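Local coordinates for protein acyl-ACP thioesterase (Bacteroides thetaiotaomicron, PDB 2ESS) that probably hydrolyses fatty acyl-ACP thioesters, releasing free fatty acids in lipid biosynthesis, and belongs to the hotdog-fold thioesterases, at residues N33-C38 and F79-W84; R46-A51 and G133-Y138; T83-V88 and D137-E142; D94-V99 and Y109-W114. All blocks are in the same frame, centred on the assembly; numbering follows the deposited sequence.

Contact 1 (N33-C38 and F79-W84); sequences NHLLNC and FSVQTW
Thr83, which rests against the backbone of Cys38, has a hydroxyl that is gripped twice: OG1 accepts from Arg95 NH1 and donates to Asn96 O. This is the hotdog arrangement, with helix 28-45 lying across one face of an antiparallel sheet. The segment axes of 33-38 and 79-84 approach to 9.0 Å at 44°. Alternate residues Phe79, Val81 and Thr83 turn their CB atoms toward the helix, while Ser80 and Gln82 turn theirs away.

Between helix and strand the touching residues are all buried and meet by van der Waals and ring contacts. In Thr83, OG1 is anti to the backbone N (chi1 -174°); the other branch, CG2, lies between the backbone N and the carbonyl carbon, 3.9 Å from Cys38 O. Val81 is the middle of the contact. Its CG1 meets Leu35 CD2 at 3.8 Å, the two side chains crossing at about a right angle, and the same methyl also touches the sulfur of Cys38. That sulfur reaches the branch point too, SG lying 4.0 Å from Val81 CB.

At the other end the aromatic rings of His34 and Phe79 form an offset edge-to-face pair, Phe79 supplying the edge. Their centroids are 5.6 Å apart and their planes stand at 63°. Phe13, from the neighbouring strand 9-14, packs its ring against both. Elsewhere on the helix Asn33 ND2 is hydrogen-bonded to Glu16 OE1 of the second subunit. The rings come closest where His34 CD2, near the plane of the Phe79 ring, meets Phe79 CZ at 3.6 Å.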
# COMPACT_ATOMS: atom_id res chain seq x y z
N ASN A 33 -7.70 -3.61 -1.66
CA ASN A 33 -6.98 -4.13 -0.48
C ASN A 33 -7.91 -4.21 0.74
O ASN A 33 -8.01 -5.28 1.39
CB ASN A 33 -5.72 -3.31 -0.15
CG ASN A 33 -4.90 -3.92 1.03
OD1 ASN A 33 -4.49 -5.05 0.97
ND2 ASN A 33 -4.73 -3.17 2.10
N HIS A 34 -8.61 -3.12 1.04
CA HIS A 34 -9.56 -3.12 2.17
C HIS A 34 -10.68 -4.17 2.00
O HIS A 34 -11.02 -4.89 2.95
CB HIS A 34 -10.15 -1.73 2.37
CG HIS A 34 -9.17 -0.73 2.91
ND1 HIS A 34 -8.32 -1.03 3.95
CD2 HIS A 34 -8.92 0.56 2.59
CE1 HIS A 34 -7.58 0.03 4.24
NE2 HIS A 34 -7.94 1.01 3.43
N LEU A 35 -11.29 -4.23 0.82
CA LEU A 35 -12.37 -5.20 0.55
C LEU A 35 -11.87 -6.62 0.79
O LEU A 35 -12.50 -7.37 1.52
CB LEU A 35 -12.93 -5.04 -0.87
CG LEU A 35 -13.49 -3.65 -1.24
CD1 LEU A 35 -13.96 -3.66 -2.71
CD2 LEU A 35 -14.61 -3.15 -0.28
N LEU A 36 -10.73 -7.00 0.20
CA LEU A 36 -10.22 -8.36 0.33
C LEU A 36 -9.80 -8.70 1.76
O LEU A 36 -10.08 -9.79 2.25
CB LEU A 36 -9.08 -8.59 -0.67
CG LEU A 36 -9.50 -8.40 -2.14
CD1 LEU A 36 -8.33 -8.73 -3.14
CD2 LEU A 36 -10.75 -9.25 -2.45
N ASN A 37 -9.19 -7.75 2.47
CA ASN A 37 -8.88 -7.95 3.88
C ASN A 37 -10.15 -8.12 4.70
O ASN A 37 -10.16 -8.91 5.66
CB ASN A 37 -8.08 -6.77 4.46
CG ASN A 37 -6.61 -6.75 4.00
OD1 ASN A 37 -6.04 -7.77 3.67
ND2 ASN A 37 -6.00 -5.57 4.02
N CYS A 38 -11.20 -7.37 4.36
CA CYS A 38 -12.47 -7.46 5.12
C CYS A 38 -13.18 -8.83 4.95
O CYS A 38 -13.73 -9.41 5.90
CB CYS A 38 -13.44 -6.30 4.78
SG CYS A 38 -12.90 -4.74 5.48
N PHE A 79 -14.26 6.10 6.82
CA PHE A 79 -15.15 5.34 6.00
C PHE A 79 -15.27 3.94 6.56
O PHE A 79 -14.54 3.54 7.45
CB PHE A 79 -14.73 5.36 4.51
CG PHE A 79 -13.48 4.59 4.18
CD1 PHE A 79 -12.22 5.18 4.34
CD2 PHE A 79 -13.54 3.30 3.63
CE1 PHE A 79 -11.05 4.52 4.01
CE2 PHE A 79 -12.37 2.63 3.28
CZ PHE A 79 -11.13 3.23 3.46
N SER A 80 -16.24 3.19 6.06
CA SER A 80 -16.37 1.81 6.50
C SER A 80 -16.77 0.89 5.36
O SER A 80 -17.28 1.34 4.31
CB SER A 80 -17.33 1.72 7.69
OG SER A 80 -18.58 2.17 7.30
N VAL A 81 -16.51 -0.39 5.59
CA VAL A 81 -16.84 -1.44 4.66
C VAL A 81 -17.73 -2.44 5.38
O VAL A 81 -17.44 -2.88 6.52
CB VAL A 81 -15.56 -2.12 4.16
CG1 VAL A 81 -15.89 -3.34 3.27
CG2 VAL A 81 -14.65 -1.11 3.46
N GLN A 82 -18.82 -2.81 4.73
CA GLN A 82 -19.67 -3.91 5.18
C GLN A 82 -19.50 -5.03 4.16
O GLN A 82 -19.37 -4.78 2.97
CB GLN A 82 -21.13 -3.51 5.26
CG GLN A 82 -21.48 -2.69 6.49
CD GLN A 82 -22.84 -2.08 6.39
OE1 GLN A 82 -23.45 -2.06 5.33
NE2 GLN A 82 -23.32 -1.58 7.49
N THR A 83 -19.53 -6.27 4.64
CA THR A 83 -19.40 -7.43 3.77
C THR A 83 -20.22 -8.59 4.32
O THR A 83 -20.46 -8.71 5.53
CB THR A 83 -17.91 -7.82 3.62
OG1 THR A 83 -17.82 -8.85 2.65
CG2 THR A 83 -17.28 -8.22 4.97
N TRP A 84 -20.66 -9.44 3.40
CA TRP A 84 -21.52 -10.54 3.72
C TRP A 84 -21.48 -11.52 2.55
O TRP A 84 -21.12 -11.15 1.43
CB TRP A 84 -22.97 -10.05 3.95
CG TRP A 84 -23.60 -9.42 2.76
CD1 TRP A 84 -24.34 -10.05 1.81
CD2 TRP A 84 -23.51 -8.05 2.38
NE1 TRP A 84 -24.72 -9.14 0.85
CE2 TRP A 84 -24.22 -7.91 1.19
CE3 TRP A 84 -22.89 -6.93 2.94
CZ2 TRP A 84 -24.36 -6.69 0.55
CZ3 TRP A 84 -23.01 -5.73 2.31
CH2 TRP A 84 -23.74 -5.61 1.12

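Contact 2 (R46-A51 and G133-Y138); sequences RGFGIA and GSIVDY
Ser134 and Arg46 are joined by a hydrogen bond at the point where helix 28-45 ends in a Schellman motif, with Gly47 as its C-prime residue at positive phi. Ser134 OG donates to Arg46 O over 2.7 Å, approaching 22° out of the carbonyl plane. Its first torsion, chi1 60°, sets OG between the backbone N and the carbonyl carbon. A water adds a second polar link, donating to Gly47 O and accepting from Ser134 N.

Two CH-pi contacts carry most of the rest. Ile135 lays CG1 over the centre of the Phe48 ring, 3.7 Å from its centroid, and the two side chains cross at about a right angle. Arg46 runs its chain extended from CG to NE across the Tyr138 ring, with CD over one face and offset toward the rim. The guanidinium and phenol planes stand 75° apart, so the charged group does not stack; its NH1 bonds instead to His42 O.

Apolar contacts complete the join. The Phe48 and Tyr138 rings meet obliquely, Phe48 CE2 lying 3.7 Å from Tyr138 CD2. Phe48 also packs on His42 and Ala43 of the helix, while its carbonyl takes a bond from Trp60 NE1. Farther out on Ile135, CD1 lies 3.5 Å from Phe48 CD1.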
# COMPACT_ATOMS: atom_id res chain seq x y z
N ARG A 46 -15.54 -16.29 11.52
CA ARG A 46 -16.69 -17.18 11.56
C ARG A 46 -16.32 -18.59 11.17
O ARG A 46 -17.19 -19.44 11.03
CB ARG A 46 -17.77 -16.65 10.62
CG ARG A 46 -18.43 -15.41 11.16
CD ARG A 46 -19.00 -14.60 10.05
NE ARG A 46 -19.58 -13.36 10.54
CZ ARG A 46 -18.89 -12.29 10.92
NH1 ARG A 46 -17.56 -12.24 10.87
NH2 ARG A 46 -19.54 -11.23 11.35
N GLY A 47 -15.04 -18.84 10.97
CA GLY A 47 -14.54 -20.23 10.77
C GLY A 47 -14.76 -20.80 9.38
O GLY A 47 -14.92 -22.00 9.24
N PHE A 48 -14.76 -19.96 8.35
CA PHE A 48 -14.82 -20.47 6.99
C PHE A 48 -13.80 -19.82 6.06
O PHE A 48 -13.96 -19.84 4.83
CB PHE A 48 -16.24 -20.43 6.40
CG PHE A 48 -16.88 -19.08 6.31
CD1 PHE A 48 -16.62 -18.22 5.24
CD2 PHE A 48 -17.81 -18.69 7.28
CE1 PHE A 48 -17.27 -17.01 5.14
CE2 PHE A 48 -18.47 -17.45 7.21
CZ PHE A 48 -18.20 -16.62 6.13
N GLY A 49 -12.77 -19.26 6.66
CA GLY A 49 -11.67 -18.67 5.95
C GLY A 49 -10.62 -19.66 5.48
O GLY A 49 -10.76 -20.88 5.59
N ILE A 50 -9.55 -19.11 4.90
CA ILE A 50 -8.49 -19.92 4.33
C ILE A 50 -7.91 -20.92 5.35
O ILE A 50 -7.74 -22.09 5.05
CB ILE A 50 -7.39 -19.01 3.72
CG1 ILE A 50 -7.95 -18.32 2.46
CG2 ILE A 50 -6.11 -19.86 3.36
CD1 ILE A 50 -7.01 -17.41 1.70
N ALA A 51 -7.63 -20.45 6.56
CA ALA A 51 -7.04 -21.29 7.62
C ALA A 51 -7.84 -22.59 7.85
O ALA A 51 -7.27 -23.67 7.89
CB ALA A 51 -6.91 -20.49 8.94
N GLY A 133 -19.22 -27.27 7.37
CA GLY A 133 -18.75 -25.96 7.80
C GLY A 133 -19.83 -24.99 8.26
O GLY A 133 -21.01 -25.32 8.37
N SER A 134 -19.38 -23.77 8.49
CA SER A 134 -20.24 -22.75 9.02
C SER A 134 -20.72 -21.77 7.94
O SER A 134 -21.55 -20.94 8.22
CB SER A 134 -19.46 -22.01 10.10
OG SER A 134 -18.28 -21.42 9.57
N ILE A 135 -20.19 -21.84 6.73
CA ILE A 135 -20.44 -20.73 5.77
C ILE A 135 -21.93 -20.56 5.44
O ILE A 135 -22.41 -19.44 5.32
CB ILE A 135 -19.58 -20.84 4.48
CG1 ILE A 135 -19.65 -19.54 3.66
CG2 ILE A 135 -19.96 -22.04 3.64
CD1 ILE A 135 -18.61 -19.40 2.59
N VAL A 136 -22.65 -21.67 5.32
CA VAL A 136 -24.03 -21.63 4.88
C VAL A 136 -24.90 -20.90 5.87
O VAL A 136 -25.89 -20.29 5.47
CB VAL A 136 -24.61 -23.05 4.61
CG1 VAL A 136 -26.09 -22.97 4.44
CG2 VAL A 136 -23.95 -23.66 3.38
N ASP A 137 -24.51 -20.94 7.15
CA ASP A 137 -25.21 -20.23 8.20
C ASP A 137 -25.17 -18.71 8.05
O ASP A 137 -25.95 -18.01 8.69
CB ASP A 137 -24.63 -20.63 9.57
CG ASP A 137 -24.66 -22.15 9.83
OD1 ASP A 137 -25.51 -22.88 9.28
OD2 ASP A 137 -23.80 -22.63 10.59
N TYR A 138 -24.28 -18.19 7.21
CA TYR A 138 -24.08 -16.76 7.08
C TYR A 138 -24.58 -16.17 5.74
O TYR A 138 -24.40 -14.97 5.47
CB TYR A 138 -22.61 -16.42 7.30
CG TYR A 138 -22.20 -16.66 8.75
CD1 TYR A 138 -22.45 -15.69 9.73
CD2 TYR A 138 -21.59 -17.84 9.12
CE1 TYR A 138 -22.08 -15.92 11.05
CE2 TYR A 138 -21.25 -18.09 10.42
CZ TYR A 138 -21.48 -17.13 11.38
OH TYR A 138 -21.08 -17.40 12.67
O HOH W 1 -16.26 -24.03 7.65

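Contact 3 (T83-V88 and D137-E142)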
# COMPACT_ATOMS: atom_id res chain seq x y z
N THR A 83 -19.53 -6.27 4.64
CA THR A 83 -19.40 -7.43 3.77
C THR A 83 -20.22 -8.59 4.32
O THR A 83 -20.46 -8.71 5.53
CB THR A 83 -17.91 -7.82 3.62
OG1 THR A 83 -17.82 -8.85 2.65
CG2 THR A 83 -17.28 -8.22 4.97
N TRP A 84 -20.66 -9.44 3.40
CA TRP A 84 -21.52 -10.54 3.72
C TRP A 84 -21.48 -11.52 2.55
O TRP A 84 -21.12 -11.15 1.43
CB TRP A 84 -22.97 -10.05 3.95
CG TRP A 84 -23.60 -9.42 2.76
CD1 TRP A 84 -24.34 -10.05 1.81
CD2 TRP A 84 -23.51 -8.05 2.38
NE1 TRP A 84 -24.72 -9.14 0.85
CE2 TRP A 84 -24.22 -7.91 1.19
CE3 TRP A 84 -22.89 -6.93 2.94
CZ2 TRP A 84 -24.36 -6.69 0.55
CZ3 TRP A 84 -23.01 -5.73 2.31
CH2 TRP A 84 -23.74 -5.61 1.12
N VAL A 85 -21.83 -12.76 2.85
CA VAL A 85 -21.98 -13.82 1.87
C VAL A 85 -23.37 -13.79 1.30
O VAL A 85 -24.34 -13.91 2.03
CB VAL A 85 -21.71 -15.21 2.51
CG1 VAL A 85 -21.93 -16.36 1.50
CG2 VAL A 85 -20.29 -15.27 3.05
N GLU A 86 -23.46 -13.64 -0.02
CA GLU A 86 -24.76 -13.63 -0.70
C GLU A 86 -25.20 -15.02 -1.12
O GLU A 86 -26.36 -15.37 -0.96
CB GLU A 86 -24.72 -12.71 -1.93
CG GLU A 86 -25.99 -12.75 -2.70
CD GLU A 86 -25.97 -11.82 -3.90
OE1 GLU A 86 -25.07 -12.00 -4.77
OE2 GLU A 86 -26.86 -10.94 -3.95
N ASN A 87 -24.27 -15.79 -1.68
CA ASN A 87 -24.57 -17.17 -2.12
C ASN A 87 -23.39 -18.08 -1.94
O ASN A 87 -22.26 -17.68 -2.11
CB ASN A 87 -24.90 -17.22 -3.63
CG ASN A 87 -26.33 -16.78 -3.94
OD1 ASN A 87 -26.53 -15.86 -4.73
ND2 ASN A 87 -27.32 -17.45 -3.33
N VAL A 88 -23.69 -19.35 -1.68
CA VAL A 88 -22.69 -20.39 -1.65
C VAL A 88 -23.21 -21.41 -2.66
O VAL A 88 -24.16 -22.14 -2.39
CB VAL A 88 -22.51 -21.03 -0.25
CG1 VAL A 88 -21.56 -22.25 -0.31
CG2 VAL A 88 -21.97 -19.97 0.73
N ASP A 137 -24.51 -20.94 7.15
CA ASP A 137 -25.21 -20.23 8.20
C ASP A 137 -25.17 -18.71 8.05
O ASP A 137 -25.95 -18.01 8.69
CB ASP A 137 -24.63 -20.63 9.57
CG ASP A 137 -24.66 -22.15 9.83
OD1 ASP A 137 -25.51 -22.88 9.28
OD2 ASP A 137 -23.80 -22.63 10.59
N TYR A 138 -24.28 -18.19 7.21
CA TYR A 138 -24.08 -16.76 7.08
C TYR A 138 -24.58 -16.17 5.74
O TYR A 138 -24.40 -14.97 5.47
CB TYR A 138 -22.61 -16.42 7.30
CG TYR A 138 -22.20 -16.66 8.75
CD1 TYR A 138 -22.45 -15.69 9.73
CD2 TYR A 138 -21.59 -17.84 9.12
CE1 TYR A 138 -22.08 -15.92 11.05
CE2 TYR A 138 -21.25 -18.09 10.42
CZ TYR A 138 -21.48 -17.13 11.38
OH TYR A 138 -21.08 -17.40 12.67
N ILE A 139 -25.25 -16.99 4.93
CA ILE A 139 -25.89 -16.50 3.70
C ILE A 139 -26.91 -15.41 4.07
O ILE A 139 -27.76 -15.60 4.92
CB ILE A 139 -26.54 -17.63 2.88
CG1 ILE A 139 -25.44 -18.50 2.25
CG2 ILE A 139 -27.44 -17.04 1.79
CD1 ILE A 139 -25.84 -19.90 1.96
N CYS A 140 -26.81 -14.27 3.40
CA CYS A 140 -27.42 -13.06 3.84
C CYS A 140 -28.03 -12.36 2.62
O CYS A 140 -27.40 -12.29 1.54
CB CYS A 140 -26.33 -12.21 4.49
SG CYS A 140 -26.74 -10.51 4.89
N ASP A 141 -29.22 -11.81 2.83
CA ASP A 141 -30.02 -11.18 1.77
C ASP A 141 -29.82 -9.66 1.65
O ASP A 141 -30.60 -8.99 0.98
CB ASP A 141 -31.52 -11.50 1.99
CG ASP A 141 -32.13 -10.79 3.22
OD1 ASP A 141 -31.41 -10.09 3.99
OD2 ASP A 141 -33.35 -10.95 3.44
N GLU A 142 -28.80 -9.10 2.28
CA GLU A 142 -28.53 -7.66 2.18
C GLU A 142 -28.40 -7.21 0.70
O GLU A 142 -27.75 -7.88 -0.10
CB GLU A 142 -27.25 -7.35 2.95
CG GLU A 142 -26.81 -5.90 3.00
CD GLU A 142 -27.76 -5.03 3.81
OE1 GLU A 142 -27.66 -3.80 3.66
OE2 GLU A 142 -28.58 -5.56 4.60
O HOH W 2 -26.18 -8.82 -1.97
O HOH W 3 -22.51 -13.20 5.61
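Val85 and Cys140 meet through backbone, where the loop 137-142 passes the end of strand 78-88 with the two chain directions 117° apart: Cys140 N donates to Val85 O over 2.8 Å, nearly along the C=O axis though bent at the hydrogen (136°). A water takes the N-H of Val85 and donates to Tyr138 O.

Trp84 carries the largest side-chain contact. Glu142 crosses its indole at about a right angle, laying CB and CG over one face, with CG 3.5 Å from the centroid of the six-membered ring. The Cys140 sulfur approaches the five-membered ring obliquely, its SG also 3.9 Å from Trp84 CB. Farther along, Ile139 CD1 touches Val88 CG2 at 4.1 Å, and Ile139 CG2 rests against Glu86 O. Glu86 and Asn87 both face Asp94 in a classic beta bulge.

In the plane of the indole a second water accepts from Trp84 NE1 and lies 2.6 Å from Glu142 O and close to Glu86 OE2. The other carboxylate oxygen, Glu86 OE1, forms a salt bridge with Arg111. That pairing probably favours an ionised Glu86, while the water gives the indole N-H a polar partner beside the hydrocarbon packing.

Contact 4 (D94-V99 and Y109-W114)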
# COMPACT_ATOMS: atom_id res chain seq x y z
N ASP A 94 -20.26 -16.18 -3.69
CA ASP A 94 -20.41 -14.75 -4.00
C ASP A 94 -20.42 -13.98 -2.67
O ASP A 94 -21.28 -14.18 -1.84
CB ASP A 94 -21.70 -14.51 -4.77
CG ASP A 94 -21.70 -15.18 -6.16
OD1 ASP A 94 -20.62 -15.57 -6.69
OD2 ASP A 94 -22.81 -15.34 -6.70
N ARG A 95 -19.42 -13.13 -2.50
CA ARG A 95 -19.30 -12.25 -1.36
C ARG A 95 -19.46 -10.80 -1.83
O ARG A 95 -18.78 -10.36 -2.77
CB ARG A 95 -17.94 -12.38 -0.72
CG ARG A 95 -17.70 -11.24 0.27
CD ARG A 95 -16.49 -11.40 1.11
NE ARG A 95 -16.49 -12.51 2.08
CZ ARG A 95 -17.09 -12.54 3.25
NH1 ARG A 95 -17.93 -11.59 3.62
NH2 ARG A 95 -16.93 -13.60 4.03
N ASN A 96 -20.34 -10.06 -1.16
CA ASN A 96 -20.69 -8.69 -1.55
C ASN A 96 -20.25 -7.73 -0.50
O ASN A 96 -19.91 -8.13 0.65
CB ASN A 96 -22.17 -8.57 -1.84
CG ASN A 96 -22.57 -9.38 -3.06
OD1 ASN A 96 -21.72 -9.85 -3.84
ND2 ASN A 96 -23.85 -9.60 -3.21
N PHE A 97 -20.19 -6.47 -0.91
CA PHE A 97 -19.66 -5.37 -0.09
C PHE A 97 -20.47 -4.09 -0.30
O PHE A 97 -21.04 -3.86 -1.38
CB PHE A 97 -18.20 -5.02 -0.44
CG PHE A 97 -17.27 -6.16 -0.39
CD1 PHE A 97 -17.08 -6.95 -1.51
CD2 PHE A 97 -16.52 -6.42 0.76
CE1 PHE A 97 -16.18 -8.00 -1.48
CE2 PHE A 97 -15.64 -7.46 0.80
CZ PHE A 97 -15.47 -8.26 -0.32
N ALA A 98 -20.53 -3.28 0.76
CA ALA A 98 -21.01 -1.91 0.66
C ALA A 98 -19.91 -1.01 1.25
O ALA A 98 -19.19 -1.39 2.17
CB ALA A 98 -22.32 -1.73 1.41
N VAL A 99 -19.70 0.15 0.65
CA VAL A 99 -18.77 1.14 1.20
C VAL A 99 -19.57 2.33 1.69
O VAL A 99 -20.44 2.85 0.97
CB VAL A 99 -17.76 1.59 0.10
CG1 VAL A 99 -16.74 2.61 0.66
CG2 VAL A 99 -17.07 0.33 -0.48
N TYR A 109 -20.58 -0.10 -3.93
CA TYR A 109 -20.80 -1.51 -3.70
C TYR A 109 -19.74 -2.31 -4.43
O TYR A 109 -19.15 -1.83 -5.36
CB TYR A 109 -22.16 -1.95 -4.21
CG TYR A 109 -23.28 -1.32 -3.50
CD1 TYR A 109 -23.70 -1.80 -2.27
CD2 TYR A 109 -23.92 -0.21 -4.03
CE1 TYR A 109 -24.75 -1.17 -1.58
CE2 TYR A 109 -24.95 0.42 -3.37
CZ TYR A 109 -25.36 -0.07 -2.15
OH TYR A 109 -26.38 0.57 -1.53
N ALA A 110 -19.51 -3.54 -3.98
CA ALA A 110 -18.64 -4.46 -4.67
C ALA A 110 -19.21 -5.88 -4.61
O ALA A 110 -19.93 -6.24 -3.66
CB ALA A 110 -17.20 -4.39 -4.14
N ARG A 111 -18.90 -6.64 -5.67
CA ARG A 111 -19.23 -8.06 -5.77
C ARG A 111 -17.93 -8.82 -6.05
O ARG A 111 -17.15 -8.39 -6.89
CB ARG A 111 -20.20 -8.31 -6.91
CG ARG A 111 -21.59 -7.78 -6.66
CD ARG A 111 -22.50 -8.05 -7.86
NE ARG A 111 -23.86 -7.80 -7.42
CZ ARG A 111 -24.68 -8.70 -6.89
NH1 ARG A 111 -24.35 -9.98 -6.77
NH2 ARG A 111 -25.86 -8.29 -6.49
N SER A 112 -17.73 -9.93 -5.34
CA SER A 112 -16.54 -10.79 -5.51
C SER A 112 -17.01 -12.23 -5.67
O SER A 112 -18.06 -12.63 -5.14
CB SER A 112 -15.56 -10.65 -4.36
OG SER A 112 -16.09 -11.02 -3.09
N VAL A 113 -16.27 -13.00 -6.46
CA VAL A 113 -16.62 -14.40 -6.78
C VAL A 113 -15.36 -15.20 -6.48
O VAL A 113 -14.27 -14.86 -6.94
CB VAL A 113 -17.08 -14.60 -8.24
CG1 VAL A 113 -17.35 -16.12 -8.55
CG2 VAL A 113 -18.29 -13.66 -8.59
N TRP A 114 -15.52 -16.20 -5.65
CA TRP A 114 -14.39 -16.99 -5.11
C TRP A 114 -14.60 -18.45 -5.45
O TRP A 114 -15.69 -18.97 -5.23
CB TRP A 114 -14.32 -16.86 -3.58
CG TRP A 114 -14.13 -15.45 -3.12
CD1 TRP A 114 -15.07 -14.47 -3.04
CD2 TRP A 114 -12.92 -14.88 -2.68
NE1 TRP A 114 -14.50 -13.33 -2.61
CE2 TRP A 114 -13.18 -13.55 -2.36
CE3 TRP A 114 -11.62 -15.38 -2.49
CZ2 TRP A 114 -12.20 -12.69 -1.86
CZ3 TRP A 114 -10.65 -14.52 -2.02
CH2 TRP A 114 -10.95 -13.20 -1.71
O HOH W 4 -20.63 -11.50 -5.74
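Ser112 pairs with Arg95 through both backbone and side chain in an antiparallel beta hairpin. The carbonyl oxygen Arg95 O accepts twice, from Ser112 N and from Ser112 OG, each at 2.8 Å. The hydroxyl gets there with chi1 62°, OG lying between the backbone N and the carbonyl carbon, and it in turn accepts from Trp114 NE1 over 2.8 Å, in the indole plane. Phe97 and Ala110 form the next hydrogen-bonded pair. The Phe97 ring has Ser112 OG at its edge, near its plane, 3.4 Å from Phe97 CE1.

On the opposite face Asn96 and Arg111 lie side by side. Asn96 ND2 sits 3.5 Å above the guanidinium plane of Arg111, offset toward the rim, and a water joins Asn96 OD1 to Ser112 O. Cys144 O and Ile146 O accept from Arg111 NH2 and NE, beside the NH1 salt bridge to Glu86. Arg95, on the Ser112 face, bonds Thr83 through NH1 and His42 ND1 through NH2; its NE is hydrogen-bonded to a methylpentanediol, probably from the crystallisation liquor.

Within the sheet the hairpin runs between strands 78-88 and 58-69. Helix 28-45 covers the face bearing Phe97 and Ala110, with Leu35 against both and Leu36 against Trp114.

Following the chain from the N terminus, helix 28-45 comes first, and contact 1 closes its loop when strand 78-88 packs against it. Contact 2 opens just past the helix end and closes far later, in the loop following strand 106-118, so its segments alternate with those of contact 1. Contact 3 starts on the strand where contact 1 ends, sharing Thr83 and Trp84, and closes on the loop that also serves contact 2, sharing Asp137 and Tyr138. Contact 4, a short hairpin, falls wholly within the spans of contacts 2 and 3. Together they join helix 28-45, sheet strands 78-88, 92-100 and 106-118, and the 133-142 loop: Phe48 and Ile135 touch Val85 and Val88, respectively.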